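Local atomic coordinates of BIFUNCTIONAL PROTEIN Proline utilization A (PutA) (Corynebacterium freiburgense, PDB entry 5UX5), a protein that probably catalyses both steps of proline catabolism, oxidising proline with an FAD-dependent proline dehydrogenase unit and the resulting semialdehyde to glutamate with an NAD-dependent aldehyde dehydrogenase unit. Residues S458-T463 and D471-L476. Residues are numbered along the deposited sequence; the frame is centred on the assembly and turned at random.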
ATOM      1  N   SER A 458       2.540   6.284 -22.933  1.00 37.87           N
ATOM      2  CA  SER A 458       1.961   6.071 -21.610  1.00 44.89           C
ATOM      3  C   SER A 458       2.662   6.925 -20.537  1.00 35.75           C
ATOM      4  O   SER A 458       3.885   6.867 -20.371  1.00 32.04           O
ATOM      5  CB  SER A 458       2.025   4.590 -21.255  1.00 26.29           C
ATOM      6  OG  SER A 458       1.948   4.398 -19.868  1.00 25.49           O
ATOM      7  N   ARG A 459       1.870   7.669 -19.762  1.00 25.52           N
ATOM      8  CA  ARG A 459       2.428   8.478 -18.689  1.00 32.90           C
ATOM      9  C   ARG A 459       3.262   7.661 -17.706  1.00 34.42           C
ATOM     10  O   ARG A 459       4.164   8.223 -17.054  1.00 32.26           O
ATOM     11  CB  ARG A 459       1.307   9.187 -17.935  1.00 29.88           C
ATOM     12  CG  ARG A 459       0.431  10.015 -18.808  1.00 25.16           C
ATOM     13  CD  ARG A 459       0.750  11.451 -18.560  1.00 27.05           C
ATOM     14  NE  ARG A 459       0.007  12.027 -17.458  1.00 24.95           N
ATOM     15  CZ  ARG A 459       0.507  12.917 -16.626  1.00 33.05           C
ATOM     16  NH1 ARG A 459       1.777  13.308 -16.745  1.00 35.54           N
ATOM     17  NH2 ARG A 459      -0.262  13.415 -15.676  1.00 47.01           N
ATOM     18  N   ARG A 460       3.006   6.356 -17.603  1.00 24.67           N
ATOM     19  CA  ARG A 460       3.723   5.498 -16.670  1.00 24.14           C
ATOM     20  C   ARG A 460       5.118   5.119 -17.175  1.00 31.63           C
ATOM     21  O   ARG A 460       5.839   4.392 -16.485  1.00 28.87           O
ATOM     22  CB  ARG A 460       2.903   4.233 -16.405  1.00 23.90           C
ATOM     23  CG  ARG A 460       1.587   4.438 -15.667  1.00 25.20           C
ATOM     24  CD  ARG A 460       1.827   4.858 -14.209  1.00 25.08           C
ATOM     25  NE  ARG A 460       0.579   5.058 -13.481  1.00 22.39           N
ATOM     26  CZ  ARG A 460      -0.115   4.073 -12.916  1.00 26.12           C
ATOM     27  NH1 ARG A 460       0.346   2.827 -12.987  1.00 25.87           N
ATOM     28  NH2 ARG A 460      -1.264   4.342 -12.291  1.00 23.52           N
ATOM     29  N   LEU A 461       5.517   5.579 -18.365  1.00 37.64           N
ATOM     30  CA  LEU A 461       6.792   5.143 -18.919  1.00 32.77           C
ATOM     31  C   LEU A 461       7.977   5.708 -18.169  1.00 32.99           C
ATOM     32  O   LEU A 461       9.070   5.156 -18.281  1.00 44.53           O
ATOM     33  CB  LEU A 461       6.914   5.525 -20.391  1.00 27.77           C
ATOM     34  CG  LEU A 461       6.078   4.828 -21.476  1.00 30.16           C
ATOM     35  CD1 LEU A 461       6.345   5.509 -22.813  1.00 28.58           C
ATOM     36  CD2 LEU A 461       6.359   3.353 -21.568  1.00 27.83           C
ATOM     37  N   SER A 462       7.800   6.800 -17.435  1.00 30.16           N
ATOM     38  CA  SER A 462       8.829   7.323 -16.544  1.00 34.90           C
ATOM     39  C   SER A 462       8.140   7.826 -15.295  1.00 37.24           C
ATOM     40  O   SER A 462       6.914   7.745 -15.162  1.00 37.23           O
ATOM     41  CB  SER A 462       9.647   8.444 -17.190  1.00 35.86           C
ATOM     42  OG  SER A 462       8.830   9.600 -17.356  1.00 39.23           O
ATOM     43  N   THR A 463       8.933   8.369 -14.374  1.00 46.72           N
ATOM     44  CA  THR A 463       8.419   8.660 -13.044  1.00 40.46           C
ATOM     45  C   THR A 463       8.762  10.074 -12.606  1.00 36.32           C
ATOM     46  O   THR A 463       9.826  10.602 -12.942  1.00 40.82           O
ATOM     47  CB  THR A 463       8.993   7.649 -12.047  1.00 34.62           C
ATOM     48  OG1 THR A 463      10.346   7.353 -12.422  1.00 51.72           O
ATOM     49  CG2 THR A 463       8.190   6.368 -12.108  1.00 22.99           C
ATOM     50  N   ASP A 471       8.077   2.188  -6.534  1.00 39.91           N
ATOM     51  CA  ASP A 471       8.006   0.750  -6.771  1.00 39.98           C
ATOM     52  C   ASP A 471       7.940   0.426  -8.259  1.00 35.08           C
ATOM     53  O   ASP A 471       7.626   1.271  -9.105  1.00 29.84           O
ATOM     54  CB  ASP A 471       6.769   0.149  -6.109  1.00 38.34           C
ATOM     55  CG  ASP A 471       6.831   0.204  -4.622  1.00 39.80           C
ATOM     56  OD1 ASP A 471       7.933   0.434  -4.113  1.00 37.61           O
ATOM     57  OD2 ASP A 471       5.792  -0.009  -3.962  1.00 46.19           O
ATOM     58  N   SER A 472       8.182  -0.850  -8.555  1.00 32.88           N
ATOM     59  CA  SER A 472       8.035  -1.351  -9.911  1.00 30.45           C
ATOM     60  C   SER A 472       6.562  -1.314 -10.326  1.00 28.26           C
ATOM     61  O   SER A 472       5.683  -1.629  -9.532  1.00 24.66           O
ATOM     62  CB  SER A 472       8.611  -2.763  -9.985  1.00 35.69           C
ATOM     63  OG  SER A 472       9.976  -2.777  -9.574  1.00 35.44           O
ATOM     64  N   ASP A 473       6.288  -0.916 -11.582  1.00 28.23           N
ATOM     65  CA  ASP A 473       4.918  -0.748 -12.054  1.00 29.93           C
ATOM     66  C   ASP A 473       4.511  -1.916 -12.963  1.00 37.95           C
ATOM     67  O   ASP A 473       4.866  -1.927 -14.150  1.00 39.03           O
ATOM     68  CB  ASP A 473       4.780   0.584 -12.803  1.00 33.41           C
ATOM     69  CG  ASP A 473       3.327   0.934 -13.144  1.00 39.74           C
ATOM     70  OD1 ASP A 473       2.438   0.064 -12.994  1.00 36.36           O
ATOM     71  OD2 ASP A 473       3.070   2.092 -13.561  1.00 41.74           O
ATOM     72  N   PRO A 474       3.732  -2.890 -12.480  1.00 38.30           N
ATOM     73  CA  PRO A 474       3.301  -3.993 -13.357  1.00 35.35           C
ATOM     74  C   PRO A 474       2.238  -3.599 -14.377  1.00 30.84           C
ATOM     75  O   PRO A 474       1.773  -4.469 -15.134  1.00 32.21           O
ATOM     76  CB  PRO A 474       2.774  -5.051 -12.380  1.00 29.91           C
ATOM     77  CG  PRO A 474       2.445  -4.292 -11.122  1.00 32.11           C
ATOM     78  CD  PRO A 474       3.275  -3.044 -11.090  1.00 31.08           C
ATOM     79  N   ALA A 475       1.827  -2.324 -14.419  1.00 28.92           N
ATOM     80  CA  ALA A 475       0.986  -1.873 -15.522  1.00 33.30           C
ATOM     81  C   ALA A 475       1.780  -1.699 -16.811  1.00 29.44           C
ATOM     82  O   ALA A 475       1.198  -1.751 -17.892  1.00 33.10           O
ATOM     83  CB  ALA A 475       0.288  -0.556 -15.178  1.00 23.79           C
ATOM     84  N   LEU A 476       3.091  -1.528 -16.729  1.00 29.24           N
ATOM     85  CA  LEU A 476       3.918  -1.506 -17.922  1.00 31.18           C
ATOM     86  C   LEU A 476       4.247  -2.932 -18.370  1.00 35.33           C
ATOM     87  O   LEU A 476       4.669  -3.756 -17.557  1.00 38.49           O
ATOM     88  CB  LEU A 476       5.209  -0.748 -17.647  1.00 25.86           C
ATOM     89  CG  LEU A 476       5.070   0.637 -17.055  1.00 31.55           C
ATOM     90  CD1 LEU A 476       6.482   1.125 -16.740  1.00 25.31           C
ATOM     91  CD2 LEU A 476       4.312   1.580 -17.988  1.00 29.80           C
TER
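Between helices 438-450 and 477-484 the chain runs as a long loop, on the way from the proline dehydrogenase barrel to the aldehyde dehydrogenase part, and here it folds back on itself through one salt bridge and a leucine. Neither segment has regular structure; each contains a turn: an ST turn at Ser458, whose OG accepts from Arg460 N, and, at Asp473, an Asx turn within a type I beta turn that ends at Leu476, the N-cap residue of helix 477-484. The side chain of Arg460 starts with CG anti to its carbonyl carbon and bends at chi2 (-69°), so that it crosses the Asp473 side chain at about a right angle. Arg460 NH1 donates to Asp473 OD2 at 2.9 Å, with an N-H...O angle of 154°; the oxygen takes it on its syn lone pair and itself lies close to the guanidinium plane. The guanidinium and carboxylate planes are 39° apart. Asp473 holds CG anti to its own backbone N, and its second oxygen, OD1, accepts from Ala475 N at 2.8 Å, approached from above the carboxylate plane. Beside this pair, Leu476 sets its two methyls against Arg460: Leu476 CD2 lies 3.4 Å from Arg460 CB, and CD1 packs on Arg460 O. Leu461 CD2 touches Leu476 CD2 loosely, at 4.5 Å. Outside the loop, Tyr316 O accepts from Arg460 NE, Tyr236 OH is hydrogen-bonded to Ser458 OG, and Asp309 and Glu306 offer weak, long ion pairs to Arg460 NH2. The Arg460 side chain lies about 13 Å from the bound FAD, so this structural contact does not reach the flavin. Both carboxylate oxygens of the buried Asp473 are engaged, one by the guanidinium and one by a backbone N-H, which should favour its charged form and restrict its rotation.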